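ABC transporter, solute-binding protein (PDB 6LKK) binds glucose 6-phosphate and acts as its sensor in two-component signal transduction, on a fold of the solute-binding protein family. Local coordinates at residues S94-P99 with Q244-E249; I102-D107 with I112-Y117; A146-H151 with S155-F160; D191-K196 with Q265-L270. All coordinates share one frame; numbering follows the deposited sequence.

Contacts 1 and 2 are buried and purely apolar across the interface, and both draw on strand 92-105: contact 1 near its beginning, beside the glucose 6-phosphate pocket, contact 2 at its far end. Contacts 3 and 4 are only partly buried and admit polar groups. In contact 3 two successive helices add a His-carboxylate hydrogen bond and a water to a greasy core, whereas in contact 4 the aliphatic parts of Arg193 and Lys196 meet a loop while their charged ends bond to residues outside it. Tyr117 joins contact 2 to contact 3 by packing on Ile147, Val103 and Ala192 join contacts 2 and 4, and Leu97 and Leu270 join contacts 1 and 4.

Contact 1 (S94-P99 with Q244-E249); sequences SFLLMP and QRLVAE
Phe95 and Leu96, neighbours on strand 92-105, both reach Leu246 of helix 240-250, Leu96 pointing at the helix from its root, Phe95 with the far end of its ring. The tight part of the contact is centred on one methyl group, Leu246 CD1, which lies 4.0 Å from Phe95 CZ and 4.4 Å from Leu96 CD2. The Phe95 side chain crosses that of Leu246 at about a right angle, and the methyl approaches the ring obliquely. With its CG anti to the backbone N (chi1 170°), Phe95 swings its ring beside its own carbonyl carbon and carries CZ out to the helix. One face of the ring is backed by the next residue, Leu96 CG lying 3.6 Å above the ring plane toward its rim, and Ile218 and Tyr9 also pack against this phenylalanine. All three touching residues are buried, yet Leu96 CA stays 9.5 Å from Leu246 CA. No hydrogen bond spans the two segments, although just outside them Gln243 NE2 donates to Phe95 O. The other side of the helix is looser: Ala248 and Glu249 are exposed, and Gln244 and Arg245 are partly so, Gln244 OE1 bonded to Ser260 N and Arg245 NH1 to Tyr236 OH. Psi of Phe95 turns to -51°, far from the extended values of a strand, and Phe95 and Leu96 both lie opposite Asp216; this irregularity is consistent with two consecutive residues reaching one leucine. It is a classic beta bulge, beside the glucose 6-phosphate pocket, which is lined by Asp216 and Met98 among others.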
# COMPACT_ATOMS: atom_id res chain seq x y z
N SER A 94 -3.26 -12.46 -2.82
CA SER A 94 -3.80 -11.11 -2.76
C SER A 94 -4.65 -10.94 -1.51
O SER A 94 -5.35 -11.87 -1.08
CB SER A 94 -4.62 -10.81 -4.02
OG SER A 94 -3.78 -10.79 -5.16
N PHE A 95 -4.59 -9.74 -0.92
CA PHE A 95 -5.17 -9.49 0.39
C PHE A 95 -6.14 -8.31 0.39
O PHE A 95 -7.26 -8.44 0.88
CB PHE A 95 -4.04 -9.25 1.40
CG PHE A 95 -4.52 -8.73 2.74
CD1 PHE A 95 -5.48 -9.42 3.46
CD2 PHE A 95 -3.98 -7.57 3.28
CE1 PHE A 95 -5.91 -8.95 4.68
CE2 PHE A 95 -4.41 -7.10 4.50
CZ PHE A 95 -5.37 -7.79 5.21
N LEU A 96 -5.71 -7.16 -0.14
CA LEU A 96 -6.54 -5.97 -0.16
C LEU A 96 -6.23 -5.16 -1.41
O LEU A 96 -5.15 -5.28 -2.00
CB LEU A 96 -6.32 -5.09 1.08
CG LEU A 96 -6.90 -5.51 2.43
CD1 LEU A 96 -6.53 -4.46 3.47
CD2 LEU A 96 -8.41 -5.71 2.38
N LEU A 97 -7.18 -4.32 -1.79
CA LEU A 97 -6.98 -3.34 -2.85
C LEU A 97 -6.79 -1.97 -2.21
O LEU A 97 -7.62 -1.54 -1.41
CB LEU A 97 -8.18 -3.30 -3.80
CG LEU A 97 -8.59 -4.66 -4.39
CD1 LEU A 97 -9.83 -4.51 -5.24
CD2 LEU A 97 -7.45 -5.25 -5.21
N MET A 98 -5.69 -1.30 -2.55
CA MET A 98 -5.33 -0.03 -1.92
C MET A 98 -5.07 1.01 -3.00
O MET A 98 -3.98 1.03 -3.60
CB MET A 98 -4.11 -0.19 -1.03
CG MET A 98 -3.84 1.02 -0.15
SD MET A 98 -5.09 1.23 1.13
CE MET A 98 -4.64 -0.13 2.21
N PRO A 99 -6.02 1.90 -3.26
CA PRO A 99 -5.73 3.03 -4.16
C PRO A 99 -4.65 3.92 -3.57
O PRO A 99 -4.64 4.21 -2.37
CB PRO A 99 -7.07 3.76 -4.26
CG PRO A 99 -8.09 2.76 -3.85
CD PRO A 99 -7.43 1.89 -2.84
N GLN A 244 -14.81 -8.74 5.54
CA GLN A 244 -16.01 -7.93 5.77
C GLN A 244 -15.82 -6.98 6.94
O GLN A 244 -16.28 -5.83 6.90
CB GLN A 244 -17.21 -8.86 6.00
CG GLN A 244 -18.54 -8.15 6.21
CD GLN A 244 -19.10 -7.54 4.94
OE1 GLN A 244 -18.87 -8.05 3.84
NE2 GLN A 244 -19.84 -6.46 5.09
N ARG A 245 -15.14 -7.44 7.99
CA ARG A 245 -14.86 -6.57 9.14
C ARG A 245 -13.95 -5.41 8.74
O ARG A 245 -14.15 -4.28 9.20
CB ARG A 245 -14.21 -7.38 10.26
CG ARG A 245 -15.19 -8.16 11.13
CD ARG A 245 -14.43 -8.94 12.19
NE ARG A 245 -14.59 -10.39 12.03
CZ ARG A 245 -13.70 -11.30 12.43
NH1 ARG A 245 -12.57 -10.93 13.01
NH2 ARG A 245 -13.94 -12.58 12.23
N LEU A 246 -12.95 -5.67 7.91
CA LEU A 246 -12.05 -4.60 7.47
C LEU A 246 -12.79 -3.58 6.61
O LEU A 246 -12.55 -2.38 6.72
CB LEU A 246 -10.86 -5.19 6.71
CG LEU A 246 -9.88 -6.00 7.56
CD1 LEU A 246 -8.89 -6.75 6.67
CD2 LEU A 246 -9.15 -5.10 8.53
N VAL A 247 -13.69 -4.06 5.74
CA VAL A 247 -14.50 -3.15 4.94
C VAL A 247 -15.39 -2.29 5.84
O VAL A 247 -15.43 -1.06 5.71
CB VAL A 247 -15.33 -3.94 3.91
CG1 VAL A 247 -16.37 -3.06 3.23
CG2 VAL A 247 -14.42 -4.58 2.88
N ALA A 248 -16.10 -2.93 6.76
CA ALA A 248 -17.06 -2.21 7.59
C ALA A 248 -16.38 -1.16 8.45
O ALA A 248 -16.87 -0.03 8.57
CB ALA A 248 -17.83 -3.20 8.47
N GLU A 249 -15.24 -1.51 9.06
CA GLU A 249 -14.63 -0.61 10.03
C GLU A 249 -13.75 0.45 9.38
O GLU A 249 -13.68 1.58 9.88
CB GLU A 249 -13.81 -1.42 11.04
CG GLU A 249 -13.05 -0.55 12.03
CD GLU A 249 -12.55 -1.33 13.24
OE1 GLU A 249 -11.98 -0.70 14.15
OE2 GLU A 249 -12.74 -2.56 13.27

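Contact 2 (I102-D107 with I112-Y117); sequences IVVNSD and IKIRGY
In an antiparallel return over one face of the sheet, Ile102 and Val104 of strand 92-105 meet Ile114, Gly116 and Tyr117 of the loop that follows. The loop runs back along the strand, Ile102 level with Gly116 and Val104 with Ile114, but no hydrogen bond joins the two, and the contact is made by strand side chains that meet side chains and, at Gly116, the backbone of the loop. Val104 and Ile114 reach toward each other tip to tip. Val104 CG1 is 3.9 Å from Ile114 CD1, and its other methyl, CG2, touches both CG2 and CD1 of the isoleucine, so Ile114 CD1 rests against both methyls of Val104. Ile102 divides its work between two branches. With CG1 beside the backbone N (chi1 -64°), it sends CD1 to within 3.6 Å of Gly116 C, and CG2 meets Ile114 CG2 at 4.3 Å. At Gly116 there is no side chain, and the isoleucine methyl lies directly against the peptide. The same CD1 comes obliquely to the Tyr117 ring, 4.3 Å from Tyr117 CD1. This ring leads away to helix 138-151, where its OH bonds to His143 ND1, while Tyr117 N is held by Glu209. On leaving the sheet, the strand is shaped by Asn105: its OD1 accepts from Asp107 N at 2.8 Å, an Asx turn, while ND2 bonds to Val177 O. The strand is an interior one, its backbone paired on its two sides with strands 184-188 and 202-205, as in the central sheet of an alpha/beta lobe of the periplasmic binding protein fold.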
# COMPACT_ATOMS: atom_id res chain seq x y z
N ILE A 102 -3.60 11.38 -3.85
CA ILE A 102 -3.03 12.66 -3.45
C ILE A 102 -3.80 13.14 -2.24
O ILE A 102 -5.04 13.07 -2.20
CB ILE A 102 -3.12 13.68 -4.60
CG1 ILE A 102 -2.27 13.22 -5.79
CG2 ILE A 102 -2.67 15.07 -4.13
CD1 ILE A 102 -2.53 14.01 -7.06
N VAL A 103 -3.09 13.63 -1.23
CA VAL A 103 -3.71 14.26 -0.07
C VAL A 103 -3.39 15.74 -0.10
O VAL A 103 -2.26 16.14 -0.39
CB VAL A 103 -3.25 13.61 1.25
CG1 VAL A 103 -3.86 12.21 1.37
CG2 VAL A 103 -1.74 13.56 1.35
N VAL A 104 -4.40 16.55 0.19
CA VAL A 104 -4.31 18.01 0.13
C VAL A 104 -4.73 18.56 1.48
O VAL A 104 -5.70 18.09 2.07
CB VAL A 104 -5.20 18.57 -1.00
CG1 VAL A 104 -5.12 20.10 -1.04
CG2 VAL A 104 -4.81 17.97 -2.34
N ASN A 105 -4.00 19.56 1.96
CA ASN A 105 -4.39 20.25 3.18
C ASN A 105 -5.44 21.29 2.81
O ASN A 105 -5.15 22.24 2.09
CB ASN A 105 -3.19 20.88 3.88
CG ASN A 105 -3.58 21.57 5.18
OD1 ASN A 105 -4.43 22.46 5.20
ND2 ASN A 105 -2.99 21.12 6.29
N SER A 106 -6.67 21.09 3.30
CA SER A 106 -7.80 21.91 2.90
C SER A 106 -7.86 23.24 3.64
O SER A 106 -8.67 24.10 3.26
CB SER A 106 -9.10 21.13 3.12
OG SER A 106 -9.20 20.67 4.45
N ASP A 107 -7.04 23.44 4.67
CA ASP A 107 -6.92 24.76 5.30
C ASP A 107 -5.90 25.63 4.60
O ASP A 107 -6.05 26.86 4.58
CB ASP A 107 -6.56 24.62 6.78
CG ASP A 107 -7.76 24.35 7.66
OD1 ASP A 107 -8.90 24.38 7.14
OD2 ASP A 107 -7.58 24.11 8.88
N ILE A 112 -6.55 27.23 -4.59
CA ILE A 112 -5.71 26.40 -5.45
C ILE A 112 -6.48 25.14 -5.82
O ILE A 112 -6.99 24.43 -4.95
CB ILE A 112 -4.39 26.05 -4.75
CG1 ILE A 112 -3.62 27.31 -4.36
CG2 ILE A 112 -3.53 25.18 -5.67
CD1 ILE A 112 -2.50 27.05 -3.37
N LYS A 113 -6.54 24.85 -7.12
CA LYS A 113 -7.18 23.63 -7.61
C LYS A 113 -6.16 22.51 -7.73
O LYS A 113 -5.10 22.69 -8.33
CB LYS A 113 -7.84 23.87 -8.97
CG LYS A 113 -8.99 24.86 -8.99
CD LYS A 113 -9.85 24.66 -10.24
CE LYS A 113 -10.20 25.97 -10.94
NZ LYS A 113 -10.43 25.77 -12.40
N ILE A 114 -6.49 21.35 -7.16
CA ILE A 114 -5.64 20.16 -7.25
C ILE A 114 -6.56 18.99 -7.60
O ILE A 114 -7.24 18.45 -6.72
CB ILE A 114 -4.86 19.90 -5.97
CG1 ILE A 114 -3.93 21.08 -5.66
CG2 ILE A 114 -4.04 18.62 -6.12
CD1 ILE A 114 -3.26 21.02 -4.31
N ARG A 115 -6.57 18.60 -8.87
CA ARG A 115 -7.35 17.47 -9.34
C ARG A 115 -6.51 16.24 -9.66
O ARG A 115 -7.07 15.16 -9.86
CB ARG A 115 -8.14 17.86 -10.61
CG ARG A 115 -9.41 18.65 -10.35
CD ARG A 115 -9.13 20.08 -9.91
NE ARG A 115 -10.38 20.83 -9.75
CZ ARG A 115 -10.97 21.53 -10.71
NH1 ARG A 115 -12.10 22.17 -10.46
NH2 ARG A 115 -10.43 21.62 -11.92
N GLY A 116 -5.19 16.38 -9.72
CA GLY A 116 -4.35 15.27 -10.13
C GLY A 116 -2.90 15.68 -10.20
O GLY A 116 -2.49 16.69 -9.62
N TYR A 117 -2.11 14.88 -10.93
CA TYR A 117 -0.67 15.07 -10.94
C TYR A 117 -0.26 16.36 -11.65
O TYR A 117 0.66 17.05 -11.20
CB TYR A 117 0.01 13.87 -11.61
CG TYR A 117 -0.06 12.60 -10.80
CD1 TYR A 117 0.61 12.48 -9.59
CD2 TYR A 117 -0.79 11.51 -11.26
CE1 TYR A 117 0.55 11.31 -8.86
CE2 TYR A 117 -0.85 10.35 -10.53
CZ TYR A 117 -0.18 10.25 -9.33
OH TYR A 117 -0.26 9.08 -8.62

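Contact 3 (A146-H151 with S155-F160); sequences AIYSMH and SDVHQF
Ile147 drives two branches into helix 154-161. Its CD1 sits over one face of the Phe160 ring, 4.1 Å from the ring centroid and offset toward CG, a CH-pi contact between side chains that cross at about a right angle. Its CG2 rests on the backbone of the helix, 3.5 Å from Asp156 O. A chi1 of 170° carries the Phe160 ring to Ile147, and chi2 of 83° sets its turn. Beside this pair, Val157 CG2 touches Tyr148 CB at 3.8 Å and lies at the edge of the tyrosine ring. The segments form a helical hairpin, their axes inclined at 138° and 8.3 Å apart at closest, with only three residues between the segments. Near the turn the chemistry becomes polar. His151 ND1 donates to Asp156 OD2 at 3.3 Å, nearly straight. The carboxylate oxygen lies in the imidazole plane and is met on its syn side, from somewhat out of the carboxylate plane, and the two planes are steeply turned against each other. A water accepts from His151 N at 2.7 Å and lies close to both Ile147 O and Asp156 OD2, bridging the two helices near the turn. The Met150 methyl CE meets Asp156 CB at 4.2 Å, and Met150 CB backs one face of the imidazole. Farther out, Tyr131 stacks edge-to-face with Phe160, while Met292 and Ile293 of the C-terminal helix 286-293 pack on Tyr148 and Val157.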
# COMPACT_ATOMS: atom_id res chain seq x y z
N ALA A 146 2.84 5.62 -11.54
CA ALA A 146 1.64 6.30 -12.01
C ALA A 146 1.99 7.51 -12.86
O ALA A 146 1.38 7.75 -13.91
CB ALA A 146 0.76 6.72 -10.83
N ILE A 147 2.98 8.30 -12.43
CA ILE A 147 3.39 9.47 -13.19
C ILE A 147 4.03 9.05 -14.51
O ILE A 147 3.76 9.65 -15.56
CB ILE A 147 4.33 10.34 -12.34
CG1 ILE A 147 3.56 10.92 -11.15
CG2 ILE A 147 4.96 11.46 -13.17
CD1 ILE A 147 4.42 11.64 -10.14
N TYR A 148 4.88 8.02 -14.48
CA TYR A 148 5.48 7.54 -15.72
C TYR A 148 4.42 7.01 -16.68
O TYR A 148 4.55 7.16 -17.90
CB TYR A 148 6.51 6.45 -15.42
CG TYR A 148 7.15 5.91 -16.67
CD1 TYR A 148 8.15 6.61 -17.32
CD2 TYR A 148 6.75 4.69 -17.21
CE1 TYR A 148 8.74 6.12 -18.47
CE2 TYR A 148 7.34 4.19 -18.36
CZ TYR A 148 8.33 4.91 -18.98
OH TYR A 148 8.92 4.43 -20.13
N SER A 149 3.37 6.39 -16.14
CA SER A 149 2.37 5.76 -17.00
C SER A 149 1.56 6.77 -17.80
O SER A 149 0.98 6.40 -18.82
CB SER A 149 1.42 4.90 -16.16
OG SER A 149 0.45 5.70 -15.51
N MET A 150 1.51 8.04 -17.37
CA MET A 150 0.69 9.03 -18.07
C MET A 150 1.04 9.08 -19.55
O MET A 150 0.17 8.94 -20.41
CB MET A 150 0.88 10.41 -17.43
CG MET A 150 0.36 10.52 -16.01
SD MET A 150 0.36 12.22 -15.41
CE MET A 150 2.10 12.63 -15.51
N HIS A 151 2.32 9.28 -19.85
CA HIS A 151 2.79 9.36 -21.23
C HIS A 151 4.02 8.49 -21.45
O HIS A 151 4.63 8.57 -22.52
CB HIS A 151 3.10 10.82 -21.59
CG HIS A 151 1.96 11.75 -21.33
ND1 HIS A 151 2.02 12.75 -20.38
CD2 HIS A 151 0.73 11.83 -21.88
CE1 HIS A 151 0.87 13.41 -20.37
NE2 HIS A 151 0.07 12.87 -21.27
N SER A 155 10.77 12.10 -18.23
CA SER A 155 10.80 13.54 -17.97
C SER A 155 9.65 13.97 -17.08
O SER A 155 9.80 14.90 -16.28
CB SER A 155 10.79 14.31 -19.29
OG SER A 155 9.68 13.95 -20.09
N ASP A 156 8.49 13.30 -17.18
CA ASP A 156 7.37 13.62 -16.30
C ASP A 156 7.69 13.26 -14.86
O ASP A 156 7.30 13.99 -13.93
CB ASP A 156 6.11 12.89 -16.76
CG ASP A 156 5.51 13.49 -18.02
OD1 ASP A 156 5.68 14.70 -18.25
OD2 ASP A 156 4.85 12.74 -18.77
N VAL A 157 8.39 12.15 -14.64
CA VAL A 157 8.79 11.78 -13.29
C VAL A 157 9.77 12.80 -12.73
O VAL A 157 9.62 13.28 -11.60
CB VAL A 157 9.40 10.36 -13.28
CG1 VAL A 157 9.89 9.99 -11.88
CG2 VAL A 157 8.37 9.34 -13.76
N HIS A 158 10.78 13.16 -13.52
CA HIS A 158 11.79 14.11 -13.05
C HIS A 158 11.18 15.48 -12.79
O HIS A 158 11.57 16.16 -11.84
CB HIS A 158 12.92 14.20 -14.06
CG HIS A 158 13.78 12.98 -14.13
ND1 HIS A 158 14.68 12.76 -15.15
CD2 HIS A 158 13.87 11.91 -13.31
CE1 HIS A 158 15.29 11.60 -14.95
NE2 HIS A 158 14.82 11.07 -13.84
N GLN A 159 10.23 15.90 -13.63
CA GLN A 159 9.61 17.20 -13.42
C GLN A 159 8.89 17.25 -12.08
O GLN A 159 8.99 18.24 -11.35
CB GLN A 159 8.63 17.53 -14.55
CG GLN A 159 8.11 18.96 -14.50
CD GLN A 159 7.15 19.30 -15.62
OE1 GLN A 159 6.84 18.46 -16.47
NE2 GLN A 159 6.66 20.53 -15.62
N PHE A 160 8.18 16.17 -11.72
CA PHE A 160 7.53 16.13 -10.42
C PHE A 160 8.56 16.14 -9.29
O PHE A 160 8.44 16.90 -8.33
CB PHE A 160 6.64 14.90 -10.29
CG PHE A 160 6.14 14.69 -8.89
CD1 PHE A 160 5.04 15.37 -8.42
CD2 PHE A 160 6.82 13.84 -8.03
CE1 PHE A 160 4.60 15.20 -7.13
CE2 PHE A 160 6.38 13.67 -6.73
CZ PHE A 160 5.27 14.35 -6.28
O HOH W 1 4.46 10.06 -18.35

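Contact 4 (D191-K196 with Q265-L270); sequences DARTWK and QSIENL
Arg193 and Lys196 of helix 189-197, one helical turn apart, present their aliphatic stems to Ile267 and Ser266 of the loop segment 265-270. The closest point of the apolar half is Ile267 CD1, which comes against the root of the arginine side chain, 4.1 Å from Arg193 CB. The rest of Arg193 runs on fully extended from CG to NE, past the isoleucine, and delivers its guanidinium to a salt bridge between NE and Asp251 OD2. Lys196 is used differently. Its chain passes alongside the serine hydroxyl, with Ser266 OG 3.6 Å from Lys196 CE and a little farther from CD. A bend at the last torsion (chi4 69°) then turns the ammonium to Val202 O, its hydrogen-bond partner. The hydroxyl thus meets carbon, and no hydrogen bond links the segments. Both charged ends find their partners outside the loop segment, and carbon alone of these two side chains is turned to Ser266 and Ile267. Behind the contact, Ala192 packs on Val101 and Val103 of strand 92-105, and Trp195 leans on helix 170-178. Ile204 of strand 202-205 touches Ala192, Ser266 and Ile267 alike, so the loop lies in the corner between helix 189-197 and this strand.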
# COMPACT_ATOMS: atom_id res chain seq x y z
N ASP A 191 -4.15 5.49 4.77
CA ASP A 191 -3.41 6.47 5.57
C ASP A 191 -4.08 7.83 5.53
O ASP A 191 -4.19 8.51 6.56
CB ASP A 191 -1.97 6.54 5.05
CG ASP A 191 -0.94 6.68 6.17
OD1 ASP A 191 -1.33 6.75 7.36
OD2 ASP A 191 0.26 6.72 5.84
N ALA A 192 -4.55 8.24 4.35
CA ALA A 192 -5.30 9.48 4.25
C ALA A 192 -6.58 9.43 5.08
O ALA A 192 -6.91 10.39 5.78
CB ALA A 192 -5.63 9.76 2.78
N ARG A 193 -7.29 8.30 5.02
CA ARG A 193 -8.54 8.18 5.77
C ARG A 193 -8.29 8.31 7.27
O ARG A 193 -9.08 8.95 7.97
CB ARG A 193 -9.20 6.84 5.46
CG ARG A 193 -10.50 6.60 6.22
CD ARG A 193 -11.09 5.24 5.89
NE ARG A 193 -12.31 4.97 6.63
CZ ARG A 193 -12.35 4.58 7.90
NH1 ARG A 193 -11.22 4.42 8.59
NH2 ARG A 193 -13.51 4.36 8.49
N THR A 194 -7.22 7.69 7.77
CA THR A 194 -6.93 7.74 9.20
C THR A 194 -6.86 9.17 9.70
O THR A 194 -7.44 9.51 10.74
CB THR A 194 -5.62 7.01 9.48
OG1 THR A 194 -5.77 5.62 9.17
CG2 THR A 194 -5.21 7.15 10.95
N TRP A 195 -6.14 10.03 8.98
CA TRP A 195 -5.95 11.39 9.44
C TRP A 195 -7.17 12.26 9.18
O TRP A 195 -7.48 13.13 10.00
CB TRP A 195 -4.70 11.98 8.78
CG TRP A 195 -3.45 11.37 9.34
CD1 TRP A 195 -2.91 10.16 9.01
CD2 TRP A 195 -2.61 11.93 10.35
NE1 TRP A 195 -1.77 9.94 9.75
CE2 TRP A 195 -1.56 11.01 10.58
CE3 TRP A 195 -2.63 13.12 11.08
CZ2 TRP A 195 -0.55 11.25 11.51
CZ3 TRP A 195 -1.62 13.36 12.00
CH2 TRP A 195 -0.60 12.42 12.20
N LYS A 196 -7.89 12.03 8.08
CA LYS A 196 -9.12 12.78 7.85
C LYS A 196 -10.15 12.47 8.94
O LYS A 196 -10.86 13.37 9.41
CB LYS A 196 -9.70 12.47 6.47
CG LYS A 196 -10.87 13.37 6.10
CD LYS A 196 -11.28 13.20 4.65
CE LYS A 196 -12.47 14.10 4.31
NZ LYS A 196 -12.11 15.54 4.30
N GLN A 265 -18.43 8.59 2.90
CA GLN A 265 -17.98 9.99 2.84
C GLN A 265 -17.10 10.15 1.61
O GLN A 265 -17.50 9.72 0.51
CB GLN A 265 -17.34 10.34 4.17
CG GLN A 265 -18.31 10.25 5.35
CD GLN A 265 -17.65 10.58 6.67
OE1 GLN A 265 -16.84 9.81 7.18
NE2 GLN A 265 -18.00 11.73 7.23
N SER A 266 -15.91 10.75 1.72
CA SER A 266 -15.14 11.13 0.54
C SER A 266 -14.34 9.98 -0.06
O SER A 266 -13.73 10.16 -1.12
CB SER A 266 -14.20 12.29 0.87
OG SER A 266 -13.08 11.83 1.62
N ILE A 267 -14.32 8.81 0.58
CA ILE A 267 -13.72 7.64 -0.05
C ILE A 267 -14.53 7.29 -1.28
O ILE A 267 -15.77 7.38 -1.28
CB ILE A 267 -13.66 6.46 0.94
CG1 ILE A 267 -12.91 6.85 2.23
CG2 ILE A 267 -13.01 5.24 0.29
CD1 ILE A 267 -11.43 7.11 2.04
N GLU A 268 -13.85 6.88 -2.35
CA GLU A 268 -14.51 6.57 -3.61
C GLU A 268 -14.54 5.06 -3.84
O GLU A 268 -13.57 4.36 -3.54
CB GLU A 268 -13.83 7.26 -4.79
CG GLU A 268 -13.91 8.78 -4.75
CD GLU A 268 -15.28 9.33 -5.11
OE1 GLU A 268 -16.19 8.53 -5.44
OE2 GLU A 268 -15.45 10.57 -5.06
N ASN A 269 -15.66 4.59 -4.39
CA ASN A 269 -15.76 3.24 -4.91
C ASN A 269 -14.86 3.10 -6.14
O ASN A 269 -14.63 4.07 -6.87
CB ASN A 269 -17.21 2.93 -5.28
CG ASN A 269 -17.42 1.50 -5.72
OD1 ASN A 269 -17.10 1.14 -6.86
ND2 ASN A 269 -17.98 0.68 -4.84
N LEU A 270 -14.35 1.89 -6.36
CA LEU A 270 -13.45 1.67 -7.49
C LEU A 270 -14.09 2.11 -8.80
O LEU A 270 -13.40 2.63 -9.69
CB LEU A 270 -13.05 0.20 -7.58
CG LEU A 270 -11.95 -0.28 -6.62
CD1 LEU A 270 -11.73 -1.77 -6.82
CD2 LEU A 270 -10.65 0.48 -6.83